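PDB 6KGS: penicillin-binding protein PbpB from Mycobacterium tuberculosis, which cross-links the peptide side chains of peptidoglycan through its penicillin-sensitive transpeptidase domain, in building the mycobacterial cell wall. Local coordinates for residues G268-I273 and A473-T478; D492-T497 and L515-R520. All coordinates share one frame; numbering follows the deposited sequence.

Contact 1 (G268-I273 and A473-T478); sequences GSVNKI and AGKTGT. With MER ((4R,5S)-3-{[(3S,5S)-5-(dimethylcarbamoyl)pyrrolidin-3-yl]sulfanyl}-5-[(2S,3R)-3-hydroxy-1-oxobutan-2-yl]-4-methyl-4,5-d ihydro-1H-pyrrole-2-carboxylic acid), chain B.
The torsions of Lys-475, with CG anti to the backbone N (chi1 -176°) and bends at chi2 and chi4, lay its chain along Ser-269 O and CB, while the first torsion of Ser-269, OG anti to its own carbonyl carbon, aims that oxygen at C1 of the ligand. Lys-475 CG comes 3.5 Å from Ser-269 O and Lys-475 NZ 3.5 Å from Ser-269 CB. NZ is turned back onto its own strand, where it donates to Thr-476 O at 3.0 Å, tilted from the carbonyl plane; a weak bond to Ser-324 adds a second partner. Ser-269 is the acyl-ester residue by similarity to relatives, and here its OG is joined covalently to C1 of the opened meropenem. The acyl oxygen O6 sits in an oxyanion hole made of two backbone amides, Thr-478 N at 2.8 Å and 159° and Ser-269 N by a weak, more bent bond (146°). Thr-476 OG1 reaches the carboxylate oxygen O12 of the ligand at 2.8 Å and is also bonded to Thr-461. Lys-272, whose chain is extended beyond CG, crosses Lys-475 obliquely; its NZ binds Ser-324 and Asn-326. Ser-269 to Lys-272 is the SXXK motif and Lys-475 to Gly-477 the KTG motif of penicillin-recognising enzymes. Next along the turn, Val-270 CG2 packs against the strand backbone, 3.4 Å from Lys-475 O. Where Ser-269 and Gly-477 lie closest, their CA atoms are 4.5 Å apart. The contact therefore sets the 3-10 turn leading into helix 272-281 against strand 473-483, with strand 493-502 beside that strand and helix 390-401 packed on Ile-273 and Lys-475.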
# COMPACT_ATOMS: atom_id res chain seq x y z
N GLY A 268 8.38 4.58 8.62
CA GLY A 268 9.23 3.80 9.51
C GLY A 268 10.06 2.80 8.72
O GLY A 268 10.38 3.00 7.54
N SER A 269 10.40 1.69 9.38
CA SER A 269 11.39 0.75 8.84
C SER A 269 10.95 0.06 7.55
O SER A 269 11.79 -0.55 6.87
CB SER A 269 11.71 -0.30 9.89
OG SER A 269 12.23 0.33 11.04
N VAL A 270 9.66 0.12 7.19
CA VAL A 270 9.25 -0.36 5.87
C VAL A 270 10.01 0.37 4.77
O VAL A 270 10.28 -0.21 3.71
CB VAL A 270 7.72 -0.25 5.73
CG1 VAL A 270 7.26 -0.48 4.31
CG2 VAL A 270 7.05 -1.30 6.63
N ASN A 271 10.43 1.61 5.00
CA ASN A 271 11.26 2.30 4.01
C ASN A 271 12.62 1.64 3.80
O ASN A 271 13.30 1.97 2.83
CB ASN A 271 11.45 3.76 4.41
CG ASN A 271 11.68 4.67 3.21
OD1 ASN A 271 10.96 4.59 2.22
ND2 ASN A 271 12.68 5.55 3.30
N LYS A 272 13.05 0.71 4.65
CA LYS A 272 14.41 0.24 4.52
C LYS A 272 14.63 -0.58 3.25
O LYS A 272 15.77 -0.90 2.92
CB LYS A 272 14.81 -0.56 5.76
CG LYS A 272 14.91 0.29 7.02
CD LYS A 272 15.29 -0.56 8.23
CE LYS A 272 15.34 0.26 9.52
NZ LYS A 272 15.76 -0.59 10.68
N ILE A 273 13.56 -0.90 2.53
CA ILE A 273 13.69 -1.52 1.22
C ILE A 273 14.48 -0.62 0.26
O ILE A 273 15.13 -1.12 -0.66
CB ILE A 273 12.29 -1.83 0.65
CG1 ILE A 273 12.39 -2.78 -0.53
CG2 ILE A 273 11.53 -0.53 0.26
CD1 ILE A 273 11.09 -2.93 -1.28
N ALA A 473 7.85 -12.88 2.02
CA ALA A 473 8.88 -11.88 2.26
C ALA A 473 8.16 -10.59 2.61
O ALA A 473 7.11 -10.31 2.03
CB ALA A 473 9.79 -11.66 1.03
N GLY A 474 8.67 -9.85 3.59
CA GLY A 474 8.01 -8.61 3.98
C GLY A 474 8.88 -7.79 4.90
O GLY A 474 10.04 -8.13 5.18
N LYS A 475 8.31 -6.69 5.40
CA LYS A 475 9.06 -5.80 6.29
C LYS A 475 8.08 -5.13 7.25
O LYS A 475 7.00 -4.71 6.84
CB LYS A 475 9.86 -4.75 5.48
CG LYS A 475 10.76 -3.82 6.34
CD LYS A 475 11.89 -4.64 7.01
CE LYS A 475 12.72 -3.82 8.00
NZ LYS A 475 12.01 -3.72 9.31
N THR A 476 8.47 -5.06 8.54
CA THR A 476 7.71 -4.42 9.60
C THR A 476 8.11 -2.95 9.74
O THR A 476 9.23 -2.57 9.41
CB THR A 476 7.95 -5.12 10.95
OG1 THR A 476 9.36 -5.31 11.12
CG2 THR A 476 7.23 -6.50 11.02
N GLY A 477 7.20 -2.15 10.27
CA GLY A 477 7.51 -0.75 10.53
C GLY A 477 6.76 -0.17 11.70
O GLY A 477 5.60 -0.51 11.97
N THR A 478 7.44 0.74 12.39
CA THR A 478 6.89 1.55 13.48
C THR A 478 7.49 2.94 13.32
O THR A 478 8.71 3.08 13.26
CB THR A 478 7.26 0.95 14.84
OG1 THR A 478 6.78 -0.39 14.92
CG2 THR A 478 6.65 1.76 15.98
C1 MER B . 11.44 0.69 12.23
C2 MER B . 11.47 -1.44 15.37
C3 MER B . 12.14 1.09 13.52
C4 MER B . 12.92 -0.10 14.12
C5 MER B . 11.61 -1.99 14.18
O6 MER B . 10.22 0.65 12.10
C7 MER B . 13.06 2.30 13.26
O8 MER B . 13.65 2.79 14.47
C9 MER B . 12.33 3.49 12.62
N10 MER B . 12.57 -1.35 13.41
C11 MER B . 10.83 -3.14 13.67
O12 MER B . 10.71 -3.26 12.37
O13 MER B . 10.27 -3.99 14.35
S14 MER B . 10.24 -1.78 16.47
C15 MER B . 10.64 -3.23 17.42
C16 MER B . 10.78 -2.88 18.89
C17 MER B . 9.69 -3.62 19.66
C18 MER B . 12.55 -0.44 15.57
N19 MER B . 8.71 -4.06 18.64
C20 MER B . 12.04 0.74 16.38
C21 MER B . 9.51 -4.26 17.41
C22 MER B . 9.16 -2.72 20.74
N23 MER B . 7.86 -2.36 20.81
O24 MER B . 9.98 -2.37 21.56
C25 MER B . 6.80 -3.32 21.11
C26 MER B . 7.42 -0.99 20.68

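Contact 2 (D492-T497 and L515-R520)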
# COMPACT_ATOMS: atom_id res chain seq x y z
N ASP A 492 5.02 8.06 22.23
CA ASP A 492 4.32 6.78 22.27
C ASP A 492 3.09 6.80 21.36
O ASP A 492 2.04 6.23 21.69
CB ASP A 492 3.92 6.43 23.70
CG ASP A 492 3.00 7.46 24.30
OD1 ASP A 492 3.05 8.63 23.83
OD2 ASP A 492 2.21 7.10 25.21
N VAL A 493 3.20 7.48 20.22
CA VAL A 493 2.15 7.49 19.20
C VAL A 493 2.80 7.11 17.86
O VAL A 493 3.72 7.80 17.39
CB VAL A 493 1.45 8.85 19.12
CG1 VAL A 493 0.34 8.87 18.06
CG2 VAL A 493 0.89 9.23 20.51
N TYR A 494 2.34 6.01 17.27
CA TYR A 494 3.01 5.44 16.11
C TYR A 494 2.03 5.07 15.01
O TYR A 494 0.86 4.75 15.25
CB TYR A 494 3.79 4.17 16.45
CG TYR A 494 4.65 4.26 17.69
CD1 TYR A 494 5.94 4.78 17.63
CD2 TYR A 494 4.17 3.80 18.92
CE1 TYR A 494 6.74 4.84 18.78
CE2 TYR A 494 4.96 3.87 20.07
CZ TYR A 494 6.24 4.38 19.99
OH TYR A 494 7.03 4.44 21.12
N TRP A 495 2.52 5.17 13.78
CA TRP A 495 1.99 4.40 12.67
C TRP A 495 2.69 3.05 12.67
O TRP A 495 3.91 2.98 12.82
CB TRP A 495 2.24 5.11 11.34
CG TRP A 495 1.48 6.39 11.12
CD1 TRP A 495 0.13 6.54 10.90
CD2 TRP A 495 2.04 7.71 11.02
NE1 TRP A 495 -0.19 7.87 10.70
CE2 TRP A 495 0.97 8.61 10.76
CE3 TRP A 495 3.34 8.22 11.13
CZ2 TRP A 495 1.17 9.98 10.61
CZ3 TRP A 495 3.53 9.58 10.99
CH2 TRP A 495 2.45 10.45 10.73
N ILE A 496 1.91 1.98 12.54
CA ILE A 496 2.41 0.62 12.37
C ILE A 496 2.19 0.26 10.90
O ILE A 496 1.12 0.53 10.34
CB ILE A 496 1.70 -0.38 13.31
CG1 ILE A 496 1.84 0.06 14.77
CG2 ILE A 496 2.25 -1.81 13.11
CD1 ILE A 496 3.23 0.52 15.19
N THR A 497 3.21 -0.33 10.28
CA THR A 497 3.19 -0.61 8.85
C THR A 497 3.71 -2.01 8.60
O THR A 497 4.53 -2.54 9.37
CB THR A 497 4.07 0.38 8.03
OG1 THR A 497 5.38 0.42 8.60
CG2 THR A 497 3.48 1.79 8.03
N LEU A 515 -1.58 0.71 10.29
CA LEU A 515 -2.46 0.86 11.45
C LEU A 515 -2.11 2.15 12.17
O LEU A 515 -0.94 2.39 12.50
CB LEU A 515 -2.33 -0.31 12.42
CG LEU A 515 -2.84 -1.69 12.01
CD1 LEU A 515 -2.00 -2.23 10.94
CD2 LEU A 515 -2.78 -2.65 13.17
N ASP A 516 -3.11 2.98 12.41
CA ASP A 516 -2.88 4.25 13.08
C ASP A 516 -2.94 4.02 14.59
O ASP A 516 -4.03 3.90 15.18
CB ASP A 516 -3.90 5.29 12.61
CG ASP A 516 -3.65 6.66 13.22
OD1 ASP A 516 -2.79 6.76 14.10
OD2 ASP A 516 -4.32 7.62 12.83
N ASN A 517 -1.77 3.92 15.20
CA ASN A 517 -1.59 3.84 16.65
C ASN A 517 -2.43 2.78 17.36
O ASN A 517 -3.27 3.11 18.22
CB ASN A 517 -1.82 5.20 17.29
CG ASN A 517 -1.23 5.29 18.68
OD1 ASN A 517 -0.06 4.90 18.90
ND2 ASN A 517 -2.03 5.77 19.64
N PRO A 518 -2.23 1.50 17.05
CA PRO A 518 -2.95 0.46 17.79
C PRO A 518 -2.41 0.30 19.20
O PRO A 518 -1.23 0.58 19.49
CB PRO A 518 -2.69 -0.80 16.95
CG PRO A 518 -1.35 -0.57 16.34
CD PRO A 518 -1.32 0.94 16.04
N ALA A 519 -3.29 -0.16 20.09
CA ALA A 519 -2.88 -0.60 21.42
C ALA A 519 -2.48 -2.08 21.46
O ALA A 519 -1.86 -2.51 22.43
CB ALA A 519 -4.02 -0.37 22.43
N ARG A 520 -2.84 -2.86 20.43
CA ARG A 520 -2.57 -4.29 20.37
C ARG A 520 -2.18 -4.67 18.94
O ARG A 520 -2.23 -3.85 18.03
CB ARG A 520 -3.79 -5.11 20.86
CG ARG A 520 -4.14 -4.89 22.33
CD ARG A 520 -5.56 -5.39 22.70
NE ARG A 520 -6.61 -4.65 22.00
CZ ARG A 520 -7.15 -3.52 22.45
NH1 ARG A 520 -6.73 -3.01 23.59
NH2 ARG A 520 -8.08 -2.90 21.75
O HOH W 1 -0.37 6.27 22.54
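Asn-517 reaches across to Tyr-494 and Val-493. CB lies 3.4 Å from Tyr-494 O; CG, set anti to the backbone N (chi1 -161°), comes 4.0 Å from Val-493 CG1, the two side chains crossing at about a right angle. At the tip, OD1 accepts Tyr-494 N at 3.1 Å; the N-H points nearly straight at the oxygen (164°) but stands 45° out of the amide's carbonyl plane. ND2 makes a weak bond to a water that donates to Asp-492 O.

Further along, the pairing of Trp-495 and Ile-496 with Asp-516 and Leu-515 is regular antiparallel. Ile-496 and Leu-515 form a hydrogen-bonded pair, with Ile-496 N to Leu-515 O at 2.9 Å and the return bond, Leu-515 N to Ile-496 O, at 2.7 Å. On the face carrying these two residues, Ile-496 CG1 presses on the ring of Pro-518, 3.5 Å from CD. Trp-495 and Asp-516, the neighbouring non-hydrogen-bonded pair, project from the other face, where the carboxylate is held by Gln-481 and Asn-220. Asn-517, with its positive phi, follows the last strand residue; the chemistry implies that its side-chain OD1 supplies the acceptor for Tyr-494 N that its backbone carbonyl, turned away, does not, while Asn-517 N still bonds weakly to Tyr-494 O.

Both contacts belong to the transpeptidase domain and to one antiparallel sheet, in which strand 473-483 of contact 1 neighbours strand 493-502 of contact 2. Gly-477 N and Thr-497 O, 2.8 Å apart, probably share a hydrogen bond that joins them directly, and Thr-478 packs on Tyr-494 and Ile-496. Contact 1 is wholly buried and brings the 3-10 turn before a helix to a strand; the bonds at its centre go to the ligand, and its two segments meet by packing alone. Contact 2 is partly exposed, with a water at its outer end, and pairs two strands by backbone bonds and, where the second strand ends, by one from a backbone N-H to an asparagine side chain.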